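PDB 3VR0: putative uncharacterized protein from Pyrococcus furiosus, which functions as a proteasome activator, although it is a homologue of the chaperones that assist proteasome assembly. Local coordinates for residues F35-P40 / G194-I199; L48-L53 / I139-Y144; G187-A192 / G207-G212. All coordinates share one frame; numbering follows the deposited sequence.

Contact 1 (F35-P40 / G194-I199); sequences FIEGLP and GLLLGI
Leu196, on the helix, reaches the strand chiefly with its CD1 methyl, which touches both Phe35 and Glu37. Every atom that meets its partner across this contact is a carbon, and no hydrogen bond joins the two segments. The aromatic part is light: CE2 of Phe35 lies 3.9 Å from CD1 of Leu196, and Leu196 CD2 is a little farther from the same CE2, at 4.2 Å. The leucine comes at the ring obliquely, and the two side chains cross at about a right angle.

The aliphatic part belongs to the stem of Glu37. Its CB is 3.7 Å from Leu196 CD1, and its CG is equally near, so the methyl rests against two consecutive methylenes. With CG anti to the backbone N (chi1 173°), the chain then bends at chi2 (-87°), which turns the carboxylate from the leucine toward the backbone of Leu39.

The polar part stays within the 35-40 segment. Glu37 OE2 accepts the N-H of Leu39 at 2.8 Å, an almost straight bond that arrives from above the carboxylate plane, 43° out of it. It ties this buried carboxylate to the backbone two residues on. With an alanine here, the Leu39 N-H would probably lose this acceptor and a gap would open beside Leu196 CD1 where CG had been. A bound gold ion is about 6 Å from the glutamate side chain.

Strand 34-37 runs in the large sheet between strands 102-107 and 137-145, while Phe35 also packs on Val130 of helix 116-131. Helix 192-202 covers this face: Leu197 touches Ile138 and Thr140, and Leu195 packs on Gln73 of the second subunit.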
# COMPACT_ATOMS: atom_id res chain seq x y z
N PHE C 35 -26.16 -17.52 -3.92
CA PHE C 35 -24.93 -17.29 -3.15
C PHE C 35 -25.20 -16.41 -1.93
O PHE C 35 -25.55 -15.25 -2.06
CB PHE C 35 -23.90 -16.63 -4.09
CG PHE C 35 -22.54 -16.37 -3.48
CD1 PHE C 35 -22.03 -17.17 -2.49
CD2 PHE C 35 -21.73 -15.32 -3.99
CE1 PHE C 35 -20.76 -16.94 -1.95
CE2 PHE C 35 -20.45 -15.08 -3.43
CZ PHE C 35 -19.97 -15.88 -2.43
N ILE C 36 -24.96 -16.91 -0.74
CA ILE C 36 -25.21 -16.16 0.44
C ILE C 36 -23.91 -15.80 1.17
O ILE C 36 -23.08 -16.70 1.42
CB ILE C 36 -26.09 -16.94 1.43
CG1 ILE C 36 -27.41 -17.34 0.76
CG2 ILE C 36 -26.45 -16.05 2.68
CD1 ILE C 36 -28.30 -18.11 1.69
N GLU C 37 -23.74 -14.51 1.52
CA GLU C 37 -22.48 -14.03 2.15
C GLU C 37 -22.67 -13.54 3.58
O GLU C 37 -23.50 -12.66 3.84
CB GLU C 37 -21.80 -12.94 1.31
CG GLU C 37 -20.57 -12.30 2.01
CD GLU C 37 -20.95 -11.12 2.90
OE1 GLU C 37 -21.97 -10.49 2.62
OE2 GLU C 37 -20.29 -10.85 3.93
N GLY C 38 -21.91 -14.13 4.49
CA GLY C 38 -21.85 -13.70 5.88
C GLY C 38 -20.42 -13.70 6.39
O GLY C 38 -20.03 -14.52 7.23
N LEU C 39 -19.62 -12.78 5.88
CA LEU C 39 -18.25 -12.60 6.32
C LEU C 39 -18.21 -11.67 7.57
O LEU C 39 -19.20 -11.01 7.86
CB LEU C 39 -17.47 -12.01 5.17
CG LEU C 39 -17.26 -13.07 4.06
CD1 LEU C 39 -16.84 -12.40 2.77
CD2 LEU C 39 -16.23 -14.09 4.50
N PRO C 40 -17.07 -11.59 8.29
CA PRO C 40 -17.02 -10.67 9.44
C PRO C 40 -17.22 -9.25 9.02
O PRO C 40 -16.83 -8.87 7.93
CB PRO C 40 -15.61 -10.87 10.00
CG PRO C 40 -15.29 -12.26 9.60
CD PRO C 40 -15.84 -12.39 8.21
N GLY C 194 -21.03 -5.40 0.06
CA GLY C 194 -21.28 -4.49 -1.05
C GLY C 194 -20.64 -4.93 -2.34
O GLY C 194 -21.31 -4.95 -3.36
N LEU C 195 -19.33 -5.23 -2.34
CA LEU C 195 -18.63 -5.52 -3.61
C LEU C 195 -19.19 -6.74 -4.36
O LEU C 195 -19.25 -6.72 -5.60
CB LEU C 195 -17.14 -5.77 -3.37
CG LEU C 195 -16.26 -4.58 -2.95
CD1 LEU C 195 -14.82 -4.91 -3.17
CD2 LEU C 195 -16.71 -3.29 -3.73
N LEU C 196 -19.62 -7.78 -3.62
CA LEU C 196 -20.22 -8.96 -4.34
C LEU C 196 -21.35 -8.54 -5.21
O LEU C 196 -21.47 -9.02 -6.34
CB LEU C 196 -20.65 -10.07 -3.37
CG LEU C 196 -19.43 -10.69 -2.67
CD1 LEU C 196 -19.88 -11.68 -1.55
CD2 LEU C 196 -18.52 -11.38 -3.66
N LEU C 197 -22.18 -7.64 -4.71
CA LEU C 197 -23.34 -7.19 -5.51
C LEU C 197 -22.87 -6.22 -6.60
O LEU C 197 -23.31 -6.33 -7.78
CB LEU C 197 -24.39 -6.50 -4.63
CG LEU C 197 -25.01 -7.43 -3.57
CD1 LEU C 197 -25.90 -6.61 -2.67
CD2 LEU C 197 -25.83 -8.58 -4.23
N GLY C 198 -21.99 -5.29 -6.23
CA GLY C 198 -21.53 -4.26 -7.22
C GLY C 198 -20.80 -4.87 -8.39
O GLY C 198 -21.07 -4.56 -9.54
N ILE C 199 -19.88 -5.78 -8.09
CA ILE C 199 -19.15 -6.48 -9.13
C ILE C 199 -20.06 -7.48 -9.80
O ILE C 199 -20.03 -7.64 -11.03
CB ILE C 199 -17.89 -7.18 -8.59
CG1 ILE C 199 -16.94 -6.14 -7.91
CG2 ILE C 199 -17.15 -7.89 -9.75
CD1 ILE C 199 -15.88 -6.78 -7.01

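Contact 2 (L48-L53 / I139-Y144); sequences LAAEHL and ITMGGY
The flat group here is the helical peptide linking Ala49 to Ala50, and the CE methyl of Met141 lies over one of its faces. CE stands almost directly above the nitrogen, 3.4 Å from Ala50 N. Near the two ends of the peptide are the alanine methyls: Ala49 CB, on the face turned to the methionine, and Ala50 CB, close to the peptide plane. Each is 3.7 Å from Met141 CE, so the methyl nestles among a backbone nitrogen and two small side chains.

The sulfur follows behind, with Met141 SD 4.0 Å from Ala49 CB. The methionine leaves its strand extended through chi2 and bends only at chi3 (-58°), which turns CE across the helix surface. No hydrogen bond crosses; the fit is one of shape, and the two alanines leave the helix backbone within reach of the methyl.

Met141 also meets Ile36 of the adjacent strand and Val227 and Val231 of helix 221-235, which add to its apolar surroundings. This is the packing of an alpha/beta fold, a helix laid on one face of a central sheet, here close to the centre of the chain.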
# COMPACT_ATOMS: atom_id res chain seq x y z
N LEU C 48 -22.69 -14.37 12.15
CA LEU C 48 -23.54 -15.16 13.05
C LEU C 48 -24.69 -15.75 12.30
O LEU C 48 -24.99 -16.92 12.46
CB LEU C 48 -24.13 -14.33 14.19
CG LEU C 48 -23.19 -13.98 15.33
CD1 LEU C 48 -23.96 -13.01 16.21
CD2 LEU C 48 -22.80 -15.21 16.12
N ALA C 49 -25.32 -14.92 11.50
CA ALA C 49 -26.40 -15.31 10.62
C ALA C 49 -25.95 -16.47 9.71
O ALA C 49 -26.62 -17.49 9.67
CB ALA C 49 -26.85 -14.14 9.83
N ALA C 50 -24.82 -16.34 9.01
CA ALA C 50 -24.38 -17.41 8.11
C ALA C 50 -24.02 -18.70 8.83
O ALA C 50 -24.40 -19.78 8.36
CB ALA C 50 -23.21 -16.97 7.18
N GLU C 51 -23.32 -18.59 9.96
CA GLU C 51 -22.94 -19.77 10.74
C GLU C 51 -24.16 -20.51 11.27
O GLU C 51 -24.20 -21.75 11.30
CB GLU C 51 -22.03 -19.43 11.89
CG GLU C 51 -20.61 -19.07 11.46
CD GLU C 51 -19.77 -18.66 12.65
OE1 GLU C 51 -20.34 -18.11 13.62
OE2 GLU C 51 -18.56 -18.92 12.65
N HIS C 52 -25.17 -19.75 11.68
CA HIS C 52 -26.37 -20.36 12.19
C HIS C 52 -27.08 -21.06 11.04
O HIS C 52 -27.62 -22.15 11.22
CB HIS C 52 -27.31 -19.34 12.83
CG HIS C 52 -28.46 -19.99 13.52
ND1 HIS C 52 -28.29 -20.93 14.51
CD2 HIS C 52 -29.80 -19.87 13.34
CE1 HIS C 52 -29.48 -21.35 14.93
NE2 HIS C 52 -30.41 -20.71 14.24
N LEU C 53 -27.07 -20.44 9.87
CA LEU C 53 -27.68 -21.05 8.71
C LEU C 53 -26.92 -22.31 8.29
O LEU C 53 -27.53 -23.34 8.03
CB LEU C 53 -27.85 -20.06 7.56
CG LEU C 53 -28.56 -20.52 6.29
CD1 LEU C 53 -30.08 -20.82 6.53
CD2 LEU C 53 -28.37 -19.41 5.25
N ILE C 139 -27.27 -13.02 -2.10
CA ILE C 139 -27.86 -12.33 -0.98
C ILE C 139 -26.73 -12.03 -0.01
O ILE C 139 -26.03 -12.94 0.39
CB ILE C 139 -28.92 -13.24 -0.27
CG1 ILE C 139 -30.08 -13.57 -1.25
CG2 ILE C 139 -29.45 -12.53 0.95
CD1 ILE C 139 -31.18 -14.48 -0.58
N THR C 140 -26.51 -10.76 0.36
CA THR C 140 -25.46 -10.49 1.36
C THR C 140 -26.08 -10.07 2.69
O THR C 140 -27.10 -9.42 2.72
CB THR C 140 -24.45 -9.42 0.87
OG1 THR C 140 -25.16 -8.23 0.66
CG2 THR C 140 -23.82 -9.81 -0.51
N MET C 141 -25.45 -10.45 3.77
CA MET C 141 -25.95 -10.22 5.08
C MET C 141 -24.87 -9.48 5.81
O MET C 141 -23.68 -9.81 5.68
CB MET C 141 -26.19 -11.57 5.77
CG MET C 141 -27.16 -12.50 4.93
SD MET C 141 -27.58 -13.94 5.91
CE MET C 141 -25.98 -14.62 6.27
N GLY C 142 -25.27 -8.50 6.61
CA GLY C 142 -24.34 -7.84 7.51
C GLY C 142 -25.05 -6.82 8.42
O GLY C 142 -26.26 -6.89 8.63
N GLY C 143 -24.26 -5.89 8.96
CA GLY C 143 -24.75 -4.89 9.93
C GLY C 143 -24.78 -3.47 9.37
O GLY C 143 -24.06 -3.15 8.41
N TYR C 144 -25.62 -2.65 9.98
CA TYR C 144 -25.66 -1.22 9.71
C TYR C 144 -25.46 -0.49 11.03
O TYR C 144 -26.31 -0.57 11.91
CB TYR C 144 -26.97 -0.83 9.05
CG TYR C 144 -27.07 0.65 8.73
CD1 TYR C 144 -26.55 1.16 7.54
CD2 TYR C 144 -27.70 1.53 9.62
CE1 TYR C 144 -26.64 2.50 7.24
CE2 TYR C 144 -27.78 2.90 9.33
CZ TYR C 144 -27.25 3.37 8.14
OH TYR C 144 -27.34 4.70 7.85

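Contact 3 (G187-A192 / G207-G212); sequences GAIVGA and GISLLG
Ile189 points from its short strand toward strand 206-214, where it meets Ser209 and Leu211, two residues on one face of that strand. At CB the side chain forks, and both branches come upon the same atom. The CG2 methyl, anti to the backbone N, lies 4.1 Å from Leu211 CD1. CG1, the other arm, is nearly as close to that methyl, at 4.2 Å. Leu211 CD1 thus rests against both arms of the fork, and the two side chains meet at a slant.

Beyond CG1 the chain runs out fully extended, with chi2 at 178°, and this carries CD1 past the leucine to the serine. There Ile189 CD1 is 3.4 Å from Ser209 OG and 3.8 Å from Ser209 CB. The tip of the isoleucine therefore meets the whole of a very short side chain, hydroxyl included. Ser209 presents that hydroxyl because OG is anti to its backbone N (chi1 164°).

The two backbones do not pair: even the nearest CA atoms, those of Ile189 and Ser209, are 8.9 Å apart. Strand 188-190 instead forms an antiparallel ladder with a strand of the second subunit, where Ile189 also packs on Val74 of that subunit. Strand 206-214 belongs to the central sheet, bonded to strands 137-145 and 155-159. Ile189 consequently links the part of the chain that extends the neighbouring subunit's sheet to the core sheet of its own.

Chemically the grip is modest. Methyl carbons meet methyl and methylene carbons at ordinary van der Waals distances, and the one polar atom involved, Ser209 OG, gains only contact from the isoleucine side chain, which can neither donate nor accept a hydrogen bond. The contact between the two strands thus rests on apolar packing, with no directed bond across it.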
# COMPACT_ATOMS: atom_id res chain seq x y z
N GLY C 187 -25.23 6.93 0.55
CA GLY C 187 -24.72 6.08 1.66
C GLY C 187 -23.88 4.89 1.09
O GLY C 187 -23.87 4.66 -0.12
N ALA C 188 -23.17 4.17 1.96
CA ALA C 188 -22.19 3.20 1.45
C ALA C 188 -22.33 1.83 2.08
O ALA C 188 -22.66 1.74 3.27
CB ALA C 188 -20.74 3.71 1.65
N ILE C 189 -22.07 0.78 1.29
CA ILE C 189 -21.91 -0.55 1.90
C ILE C 189 -20.49 -1.01 1.65
O ILE C 189 -20.09 -1.19 0.50
CB ILE C 189 -22.91 -1.62 1.34
CG1 ILE C 189 -24.34 -1.07 1.36
CG2 ILE C 189 -22.75 -3.00 2.16
CD1 ILE C 189 -25.43 -2.06 0.77
N VAL C 190 -19.75 -1.21 2.71
CA VAL C 190 -18.29 -1.37 2.64
C VAL C 190 -17.91 -2.86 2.66
O VAL C 190 -18.42 -3.59 3.51
CB VAL C 190 -17.61 -0.63 3.84
CG1 VAL C 190 -16.11 -0.98 3.95
CG2 VAL C 190 -17.82 0.94 3.73
N GLY C 191 -16.98 -3.28 1.80
CA GLY C 191 -16.49 -4.67 1.81
C GLY C 191 -17.38 -5.65 1.04
O GLY C 191 -18.15 -5.24 0.21
N ALA C 192 -17.28 -6.94 1.33
CA ALA C 192 -17.94 -7.99 0.54
C ALA C 192 -19.45 -7.88 0.49
O ALA C 192 -20.05 -8.06 -0.58
CB ALA C 192 -17.50 -9.37 1.00
N GLY C 207 -29.02 -9.31 -7.08
CA GLY C 207 -29.36 -9.72 -5.74
C GLY C 207 -29.69 -8.61 -4.78
O GLY C 207 -30.09 -7.55 -5.18
N ILE C 208 -29.52 -8.88 -3.49
CA ILE C 208 -30.05 -8.00 -2.47
C ILE C 208 -29.08 -8.00 -1.30
O ILE C 208 -28.48 -9.02 -1.00
CB ILE C 208 -31.49 -8.51 -1.99
CG1 ILE C 208 -32.09 -7.57 -0.98
CG2 ILE C 208 -31.43 -10.01 -1.46
CD1 ILE C 208 -33.72 -7.74 -0.84
N SER C 209 -28.93 -6.84 -0.68
CA SER C 209 -28.20 -6.66 0.51
C SER C 209 -29.19 -6.51 1.66
O SER C 209 -30.10 -5.70 1.60
CB SER C 209 -27.44 -5.31 0.42
OG SER C 209 -27.02 -4.96 1.73
N LEU C 210 -28.99 -7.22 2.75
CA LEU C 210 -29.83 -7.02 3.89
C LEU C 210 -28.92 -6.75 5.07
O LEU C 210 -28.12 -7.60 5.43
CB LEU C 210 -30.69 -8.28 4.15
CG LEU C 210 -31.63 -8.57 3.00
CD1 LEU C 210 -32.18 -10.03 3.08
CD2 LEU C 210 -32.76 -7.56 3.00
N LEU C 211 -29.04 -5.55 5.64
CA LEU C 211 -28.20 -5.15 6.74
C LEU C 211 -29.05 -4.79 7.95
O LEU C 211 -30.01 -4.04 7.84
CB LEU C 211 -27.33 -3.93 6.36
CG LEU C 211 -26.34 -4.02 5.18
CD1 LEU C 211 -25.68 -2.68 5.00
CD2 LEU C 211 -25.29 -5.04 5.51
N GLY C 212 -28.65 -5.29 9.11
CA GLY C 212 -29.38 -5.09 10.31
C GLY C 212 -28.75 -4.03 11.19
O GLY C 212 -27.52 -3.98 11.36

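In the fold
The three contacts lie close together, their centres 8 to 11 Å apart, and all reach the same mixed sheet. Strands 34-37, 137-145 and 206-214 are consecutive in it. Helix 192-202 and strand 188-190 lie over one face, where contacts 1 and 3 form, while helix 45-57 in contact 2 packs on the other, giving a layered alpha/beta core. Along the chain, contact 2 is nested inside the loop closed by contact 1; contact 3 comes after contact 2 and interleaves with contact 1, since helix 192-202 links its two strands. Contacts 1 and 3 also touch the second subunit, so the elements covering this face of the sheet also take part in the subunit interface.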